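Side-chain contacts in E3 SUMO-protein ligase SIZ2 (Saccharomyces cerevisiae, PDB 6U75), which acts as a SUMO E3 ligase of the PIAS family, promoting attachment of SUMO to target proteins through a zinc-binding SP-RING domain: residues W213-Q218 / D236-S241; L183-P188 / D245-N250. One frame throughout, in Å; residues are numbered along the deposited sequence.

Contact 1 (W213-Q218 / D236-S241)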
ATOM      1  N   TRP A 213      10.080  -6.521   0.381  1.00 22.99           N
ATOM      2  CA  TRP A 213      10.219  -5.478   1.389  1.00 25.25           C
ATOM      3  C   TRP A 213       9.480  -4.208   0.990  1.00 32.48           C
ATOM      4  O   TRP A 213       8.933  -3.513   1.854  1.00 27.54           O
ATOM      5  CB  TRP A 213      11.694  -5.182   1.639  1.00 33.92           C
ATOM      6  CG  TRP A 213      12.324  -6.149   2.588  1.00 28.12           C
ATOM      7  CD1 TRP A 213      13.087  -7.235   2.273  1.00 25.98           C
ATOM      8  CD2 TRP A 213      12.236  -6.120   4.016  1.00 28.01           C
ATOM      9  NE1 TRP A 213      13.485  -7.882   3.418  1.00 27.02           N
ATOM     10  CE2 TRP A 213      12.975  -7.217   4.503  1.00 36.71           C
ATOM     11  CE3 TRP A 213      11.608  -5.272   4.932  1.00 34.31           C
ATOM     12  CZ2 TRP A 213      13.102  -7.486   5.862  1.00 32.43           C
ATOM     13  CZ3 TRP A 213      11.736  -5.540   6.281  1.00 39.83           C
ATOM     14  CH2 TRP A 213      12.477  -6.638   6.734  1.00 26.74           C
ATOM     15  N   PHE A 214       9.440  -3.893  -0.306  1.00 32.35           N
ATOM     16  CA  PHE A 214       8.653  -2.751  -0.758  1.00 24.35           C
ATOM     17  C   PHE A 214       7.173  -2.959  -0.454  1.00 27.82           C
ATOM     18  O   PHE A 214       6.502  -2.059   0.063  1.00 35.97           O
ATOM     19  CB  PHE A 214       8.868  -2.525  -2.253  1.00 25.92           C
ATOM     20  CG  PHE A 214       8.022  -1.425  -2.827  1.00 30.30           C
ATOM     21  CD1 PHE A 214       8.385  -0.099  -2.670  1.00 44.87           C
ATOM     22  CD2 PHE A 214       6.864  -1.718  -3.527  1.00 33.62           C
ATOM     23  CE1 PHE A 214       7.609   0.915  -3.198  1.00 30.90           C
ATOM     24  CE2 PHE A 214       6.083  -0.709  -4.058  1.00 32.49           C
ATOM     25  CZ  PHE A 214       6.457   0.609  -3.893  1.00 40.22           C
ATOM     26  N   LEU A 215       6.647  -4.145  -0.769  1.00 33.57           N
ATOM     27  CA  LEU A 215       5.245  -4.429  -0.481  1.00 28.82           C
ATOM     28  C   LEU A 215       4.973  -4.436   1.018  1.00 32.39           C
ATOM     29  O   LEU A 215       3.882  -4.051   1.453  1.00 25.96           O
ATOM     30  CB  LEU A 215       4.842  -5.768  -1.097  1.00 27.83           C
ATOM     31  CG  LEU A 215       4.807  -5.819  -2.626  1.00 27.97           C
ATOM     32  CD1 LEU A 215       4.641  -7.251  -3.106  1.00 30.15           C
ATOM     33  CD2 LEU A 215       3.690  -4.942  -3.169  1.00 30.42           C
ATOM     34  N   HIS A 216       5.946  -4.876   1.818  1.00 34.15           N
ATOM     35  CA  HIS A 216       5.794  -4.819   3.268  1.00 37.63           C
ATOM     36  C   HIS A 216       5.726  -3.377   3.753  1.00 30.33           C
ATOM     37  O   HIS A 216       4.904  -3.041   4.613  1.00 33.27           O
ATOM     38  CB  HIS A 216       6.951  -5.561   3.935  1.00 34.24           C
ATOM     39  CG  HIS A 216       6.963  -5.457   5.428  1.00 46.32           C
ATOM     40  ND1 HIS A 216       6.168  -6.240   6.237  1.00 40.97           N
ATOM     41  CD2 HIS A 216       7.685  -4.668   6.260  1.00 33.19           C
ATOM     42  CE1 HIS A 216       6.394  -5.934   7.502  1.00 48.87           C
ATOM     43  NE2 HIS A 216       7.311  -4.984   7.544  1.00 38.70           N
ATOM     44  N   SER A 217       6.582  -2.511   3.207  1.00 31.36           N
ATOM     45  CA  SER A 217       6.552  -1.099   3.570  1.00 25.91           C
ATOM     46  C   SER A 217       5.228  -0.458   3.174  1.00 29.36           C
ATOM     47  O   SER A 217       4.613   0.269   3.964  1.00 33.13           O
ATOM     48  CB  SER A 217       7.722  -0.372   2.906  1.00 25.57           C
ATOM     49  OG  SER A 217       7.596   1.032   3.040  1.00 67.75           O
ATOM     50  N   GLN A 218       4.771  -0.716   1.947  1.00 31.62           N
ATOM     51  CA  GLN A 218       3.554  -0.073   1.460  1.00 34.85           C
ATOM     52  C   GLN A 218       2.316  -0.576   2.192  1.00 31.51           C
ATOM     53  O   GLN A 218       1.318   0.147   2.284  1.00 30.54           O
ATOM     54  CB  GLN A 218       3.406  -0.300  -0.043  1.00 26.75           C
ATOM     55  CG  GLN A 218       4.525   0.306  -0.875  1.00 32.23           C
ATOM     56  CD  GLN A 218       4.552   1.818  -0.800  1.00 38.82           C
ATOM     57  OE1 GLN A 218       3.528   2.460  -0.565  1.00 32.02           O
ATOM     58  NE2 GLN A 218       5.730   2.400  -0.998  1.00 34.85           N
ATOM     59  N   ASP A 236       0.988  -2.474 -10.524  1.00 44.88           N
ATOM     60  CA  ASP A 236       1.083  -3.193 -11.789  1.00 39.08           C
ATOM     61  C   ASP A 236       2.313  -2.814 -12.602  1.00 38.31           C
ATOM     62  O   ASP A 236       2.581  -3.461 -13.620  1.00 43.63           O
ATOM     63  CB  ASP A 236      -0.180  -2.952 -12.617  1.00 51.96           C
ATOM     64  CG  ASP A 236      -1.422  -3.528 -11.965  1.00 72.46           C
ATOM     65  OD1 ASP A 236      -1.314  -4.588 -11.312  1.00 57.50           O
ATOM     66  OD2 ASP A 236      -2.504  -2.920 -12.101  1.00 96.12           O
ATOM     67  N   GLN A 237       3.066  -1.795 -12.187  1.00 43.96           N
ATOM     68  CA  GLN A 237       4.303  -1.437 -12.870  1.00 39.87           C
ATOM     69  C   GLN A 237       5.511  -2.201 -12.347  1.00 41.79           C
ATOM     70  O   GLN A 237       6.552  -2.215 -13.014  1.00 37.74           O
ATOM     71  CB  GLN A 237       4.568   0.066 -12.735  1.00 38.50           C
ATOM     72  CG  GLN A 237       3.512   0.944 -13.382  1.00 49.99           C
ATOM     73  CD  GLN A 237       3.781   2.422 -13.178  1.00 55.59           C
ATOM     74  OE1 GLN A 237       4.889   2.820 -12.817  1.00 66.83           O
ATOM     75  NE2 GLN A 237       2.763   3.244 -13.403  1.00 51.68           N
ATOM     76  N   LEU A 238       5.399  -2.830 -11.180  1.00 44.27           N
ATOM     77  CA  LEU A 238       6.529  -3.536 -10.591  1.00 43.71           C
ATOM     78  C   LEU A 238       6.883  -4.762 -11.423  1.00 36.94           C
ATOM     79  O   LEU A 238       6.013  -5.571 -11.756  1.00 46.58           O
ATOM     80  CB  LEU A 238       6.203  -3.953  -9.158  1.00 44.78           C
ATOM     81  CG  LEU A 238       5.866  -2.820  -8.188  1.00 38.73           C
ATOM     82  CD1 LEU A 238       5.414  -3.377  -6.849  1.00 36.09           C
ATOM     83  CD2 LEU A 238       7.059  -1.898  -8.007  1.00 37.41           C
ATOM     84  N   LYS A 239       8.165  -4.895 -11.757  1.00 31.18           N
ATOM     85  CA  LYS A 239       8.655  -6.061 -12.477  1.00 44.68           C
ATOM     86  C   LYS A 239      10.080  -6.352 -12.026  1.00 28.28           C
ATOM     87  O   LYS A 239      10.800  -5.455 -11.581  1.00 24.91           O
ATOM     88  CB  LYS A 239       8.600  -5.851 -13.996  1.00 42.24           C
ATOM     89  CG  LYS A 239       7.213  -5.488 -14.507  1.00 50.49           C
ATOM     90  CD  LYS A 239       7.088  -5.623 -16.018  1.00 47.29           C
ATOM     91  CE  LYS A 239       8.017  -4.673 -16.755  1.00 63.17           C
ATOM     92  NZ  LYS A 239       7.338  -4.030 -17.917  1.00 72.43           N
ATOM     93  N   ILE A 240      10.473  -7.617 -12.137  1.00 38.87           N
ATOM     94  CA  ILE A 240      11.810  -8.041 -11.739  1.00 29.11           C
ATOM     95  C   ILE A 240      12.812  -7.611 -12.800  1.00 39.50           C
ATOM     96  O   ILE A 240      12.511  -7.611 -14.000  1.00 51.53           O
ATOM     97  CB  ILE A 240      11.853  -9.564 -11.520  1.00 39.59           C
ATOM     98  CG1 ILE A 240      10.913  -9.980 -10.384  1.00 32.30           C
ATOM     99  CG2 ILE A 240      13.278 -10.017 -11.231  1.00 37.20           C
ATOM    100  CD1 ILE A 240      11.323  -9.468  -9.015  1.00 39.48           C
ATOM    101  N   SER A 241      14.013  -7.245 -12.357  1.00 41.93           N
ATOM    102  CA  SER A 241      15.102  -6.879 -13.256  1.00 38.56           C
ATOM    103  C   SER A 241      15.970  -8.109 -13.493  1.00 42.59           C
ATOM    104  O   SER A 241      16.632  -8.599 -12.573  1.00 56.57           O
ATOM    105  CB  SER A 241      15.927  -5.736 -12.671  1.00 33.43           C
ATOM    106  OG  SER A 241      17.147  -5.585 -13.376  1.00 42.92           O
TER

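Contact 2 (L183-P188 / D245-N250)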
ATOM      1  N   LEU A 183      26.779  -0.478  -8.846  1.00 69.55           N
ATOM      2  CA  LEU A 183      25.474  -1.100  -8.670  1.00 51.78           C
ATOM      3  C   LEU A 183      25.457  -1.817  -7.326  1.00 56.83           C
ATOM      4  O   LEU A 183      26.280  -2.706  -7.083  1.00 48.73           O
ATOM      5  CB  LEU A 183      25.184  -2.081  -9.807  1.00 49.82           C
ATOM      6  CG  LEU A 183      23.963  -2.990  -9.646  1.00 40.03           C
ATOM      7  CD1 LEU A 183      22.678  -2.180  -9.677  1.00 45.20           C
ATOM      8  CD2 LEU A 183      23.952  -4.062 -10.722  1.00 52.88           C
ATOM      9  N   SER A 184      24.528  -1.430  -6.457  1.00 54.26           N
ATOM     10  CA  SER A 184      24.385  -2.069  -5.159  1.00 40.24           C
ATOM     11  C   SER A 184      23.482  -3.289  -5.271  1.00 40.85           C
ATOM     12  O   SER A 184      22.434  -3.244  -5.923  1.00 50.70           O
ATOM     13  CB  SER A 184      23.810  -1.090  -4.133  1.00 53.95           C
ATOM     14  OG  SER A 184      23.490  -1.755  -2.923  1.00 49.11           O
ATOM     15  N   LEU A 185      23.901  -4.382  -4.641  1.00 39.08           N
ATOM     16  CA  LEU A 185      23.071  -5.572  -4.520  1.00 39.65           C
ATOM     17  C   LEU A 185      22.215  -5.552  -3.262  1.00 48.44           C
ATOM     18  O   LEU A 185      21.523  -6.538  -2.984  1.00 41.70           O
ATOM     19  CB  LEU A 185      23.943  -6.832  -4.525  1.00 40.89           C
ATOM     20  CG  LEU A 185      24.840  -7.033  -5.747  1.00 53.92           C
ATOM     21  CD1 LEU A 185      25.510  -8.398  -5.693  1.00 44.33           C
ATOM     22  CD2 LEU A 185      24.052  -6.870  -7.038  1.00 53.32           C
ATOM     23  N   GLN A 186      22.243  -4.460  -2.504  1.00 45.00           N
ATOM     24  CA  GLN A 186      21.500  -4.338  -1.260  1.00 41.67           C
ATOM     25  C   GLN A 186      20.199  -3.582  -1.493  1.00 34.63           C
ATOM     26  O   GLN A 186      20.094  -2.747  -2.397  1.00 33.39           O
ATOM     27  CB  GLN A 186      22.334  -3.616  -0.199  1.00 39.64           C
ATOM     28  CG  GLN A 186      23.714  -4.211   0.011  1.00 47.60           C
ATOM     29  CD  GLN A 186      23.665  -5.677   0.392  1.00 46.75           C
ATOM     30  OE1 GLN A 186      23.798  -6.556  -0.459  1.00 43.78           O
ATOM     31  NE2 GLN A 186      23.472  -5.947   1.677  1.00 48.08           N
ATOM     32  N   CYS A 187      19.212  -3.886  -0.669  1.00 35.54           N
ATOM     33  CA  CYS A 187      17.919  -3.215  -0.735  1.00 30.02           C
ATOM     34  C   CYS A 187      17.960  -1.926   0.077  1.00 37.17           C
ATOM     35  O   CYS A 187      18.471  -1.929   1.204  1.00 36.39           O
ATOM     36  CB  CYS A 187      16.819  -4.122  -0.206  1.00 35.11           C
ATOM     37  SG  CYS A 187      15.181  -3.380  -0.198  1.00 36.88           S
ATOM     38  N   PRO A 188      17.452  -0.807  -0.444  1.00 31.34           N
ATOM     39  CA  PRO A 188      17.441   0.419   0.369  1.00 32.53           C
ATOM     40  C   PRO A 188      16.573   0.304   1.607  1.00 38.49           C
ATOM     41  O   PRO A 188      16.866   0.944   2.625  1.00 54.09           O
ATOM     42  CB  PRO A 188      16.897   1.485  -0.597  1.00 36.24           C
ATOM     43  CG  PRO A 188      17.015   0.894  -1.956  1.00 49.83           C
ATOM     44  CD  PRO A 188      16.880  -0.581  -1.781  1.00 35.76           C
ATOM     45  N   ASP A 245      19.107  -9.524 -11.161  1.00 45.53           N
ATOM     46  CA  ASP A 245      18.797 -10.863 -10.673  1.00 52.53           C
ATOM     47  C   ASP A 245      19.889 -11.853 -11.057  1.00 51.69           C
ATOM     48  O   ASP A 245      20.326 -12.662 -10.228  1.00 60.88           O
ATOM     49  CB  ASP A 245      17.443 -11.317 -11.220  1.00 53.13           C
ATOM     50  CG  ASP A 245      17.059 -12.703 -10.747  1.00 53.68           C
ATOM     51  OD1 ASP A 245      16.766 -12.860  -9.542  1.00 41.07           O
ATOM     52  OD2 ASP A 245      17.051 -13.634 -11.579  1.00 67.22           O
ATOM     53  N   ASN A 246      20.349 -11.802 -12.308  1.00 56.30           N
ATOM     54  CA  ASN A 246      21.415 -12.699 -12.737  1.00 57.05           C
ATOM     55  C   ASN A 246      22.726 -12.367 -12.039  1.00 53.86           C
ATOM     56  O   ASN A 246      23.500 -13.270 -11.701  1.00 66.79           O
ATOM     57  CB  ASN A 246      21.583 -12.629 -14.254  1.00 53.20           C
ATOM     58  CG  ASN A 246      20.351 -13.101 -14.999  1.00 55.14           C
ATOM     59  OD1 ASN A 246      19.475 -13.749 -14.425  1.00 69.37           O
ATOM     60  ND2 ASN A 246      20.278 -12.782 -16.287  1.00 54.11           N
ATOM     61  N   ILE A 247      22.997 -11.080 -11.814  1.00 54.68           N
ATOM     62  CA  ILE A 247      24.210 -10.712 -11.086  1.00 48.53           C
ATOM     63  C   ILE A 247      24.178 -11.298  -9.680  1.00 42.18           C
ATOM     64  O   ILE A 247      25.192 -11.793  -9.175  1.00 54.20           O
ATOM     65  CB  ILE A 247      24.386  -9.183 -11.061  1.00 48.27           C
ATOM     66  CG1 ILE A 247      24.694  -8.673 -12.470  1.00 47.02           C
ATOM     67  CG2 ILE A 247      25.496  -8.790 -10.083  1.00 47.14           C
ATOM     68  CD1 ILE A 247      24.908  -7.177 -12.557  1.00 59.31           C
ATOM     69  N   ILE A 248      23.014 -11.256  -9.029  1.00 47.27           N
ATOM     70  CA  ILE A 248      22.908 -11.780  -7.670  1.00 57.09           C
ATOM     71  C   ILE A 248      23.038 -13.298  -7.670  1.00 64.94           C
ATOM     72  O   ILE A 248      23.746 -13.873  -6.835  1.00 60.05           O
ATOM     73  CB  ILE A 248      21.586 -11.330  -7.023  1.00 52.87           C
ATOM     74  CG1 ILE A 248      21.577  -9.813  -6.828  1.00 49.15           C
ATOM     75  CG2 ILE A 248      21.380 -12.042  -5.691  1.00 46.19           C
ATOM     76  CD1 ILE A 248      20.222  -9.254  -6.443  1.00 32.27           C
ATOM     77  N   GLN A 249      22.355 -13.974  -8.598  1.00 67.85           N
ATOM     78  CA  GLN A 249      22.405 -15.432  -8.633  1.00 61.31           C
ATOM     79  C   GLN A 249      23.804 -15.954  -8.930  1.00 60.20           C
ATOM     80  O   GLN A 249      24.072 -17.138  -8.696  1.00 59.25           O
ATOM     81  CB  GLN A 249      21.422 -15.969  -9.674  1.00 62.05           C
ATOM     82  CG  GLN A 249      19.958 -15.744  -9.324  1.00 70.10           C
ATOM     83  CD  GLN A 249      19.543 -16.464  -8.056  1.00 77.44           C
ATOM     84  OE1 GLN A 249      19.884 -16.045  -6.950  1.00 79.73           O
ATOM     85  NE2 GLN A 249      18.804 -17.558  -8.211  1.00 74.93           N
ATOM     86  N   ASN A 250      24.698 -15.108  -9.434  1.00 51.67           N
ATOM     87  CA  ASN A 250      26.063 -15.491  -9.770  1.00 64.46           C
ATOM     88  C   ASN A 250      27.064 -14.696  -8.939  1.00 69.71           C
ATOM     89  O   ASN A 250      28.100 -14.246  -9.436  1.00 52.73           O
ATOM     90  CB  ASN A 250      26.322 -15.303 -11.262  1.00 65.98           C
ATOM     91  CG  ASN A 250      25.286 -16.001 -12.124  1.00 65.12           C
ATOM     92  OD1 ASN A 250      24.597 -15.367 -12.925  1.00 67.35           O
ATOM     93  ND2 ASN A 250      25.165 -17.314 -11.959  1.00 70.17           N
TER

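Contact 1 (W213-Q218 / D236-S241)
In the SP-RING zinc finger, the helix 211-218 meets the segment 236-241, which carries strand 239-240, and Phe214 and Leu238 carry the contact. One methyl of Leu238 does the touching: CD1 lies 3.9 Å from Phe214 CE2 and 4.0 Å from Phe214 CD2, so it sits by the CD2-CE2 bond, approaching obliquely. Phe214 holds CG anti to its backbone N (chi1 176°), which leans the ring along its own helix toward Gln218, with its CD2-CE2 side at Leu238. The same CD1 is approached by the CD2 methyl of Leu215, more loosely at 4.4 Å. Within the helix, CG of Gln218, one turn on, sits 3.6 Å above one face of the Phe214 ring, toward its rim. All three touching residues are buried and the meeting is wholly apolar. Phe209 and Trp224 also meet the Phe214 ring, while Leu215 and Leu238 both touch Ile149, so the cluster continues into helix 142-150. The side chain of Leu238 is about 9 Å from the bound zinc ion. Such an apolar core, packed beside a zinc site of three cysteines and one histidine, is characteristic of the SP-RING fold.

Contact 2 (L183-P188 / D245-N250)
Leu185, just past strand 181-184 of the SP-RING domain, sets its CB toward the helix 242-249 and packs against two consecutive isoleucines. From CB the chain runs to CG, which lies anti to the carbonyl carbon (chi1 -58°), and then to the CD2 methyl, where the closest touching is done. CB and CG both pass loosely by CG1 of Ile248, at about 4.4 Å, and CD1 stands 4.3 Å from that same CG1. CD2 meets CG2 of Ile247 at 3.9 Å and CG1 of Ile248 at the same 3.9 Å, so a single methyl bridges neighbouring helix positions. The two approaches differ: Leu185 crosses Ile247 at about a right angle, whereas it slides past Ile248 with the two side chains running in opposite directions. Ile247 is shared, for its branches divide the work: CG2 faces Leu185, and CD1, at the end of the longer branch, reaches Leu183. All four residues are buried.

Beyond the pair of segments, Arg193 touches both Leu185 and Ile248, and Pro197 also packs on Ile248. The backbone of Leu185 is bonded to Met194 and Glu256, and that of Leu183 to Val258 of strand 257-260, the neighbour of outer strand 181-184 in a three-stranded sheet. An ST turn begins on Ser184, the last residue of strand 181-184, whose OG accepts from Gln186 N at 3.0 Å. At the sheet end of the interface, Leu183 and Ile247 come tip to tip, with CD2 of the leucine 3.7 Å from CD1 of the isoleucine.

Both contacts are buried and apolar, and both lie in the SP-RING finger, their centres 15 Å apart. Contact 1 is the smaller, 98 Å² against 181 Å², and contains the one aromatic ring in the two interfaces; contact 2 uses aliphatic branches throughout. They hold different elements, yet strand 239-240 of contact 1 is followed, after the N-cap Ser241, by the helix 242-249 of contact 2, and the loop closed by contact 1 is nested inside the longer one closed by contact 2. From the centre of the chain, the centre of contact 1 is about 10 Å away and that of contact 2 about 24 Å. Contact 1 continues into helix 142-150, whereas contact 2 joins a helix to the edge strand of a separate three-stranded sheet.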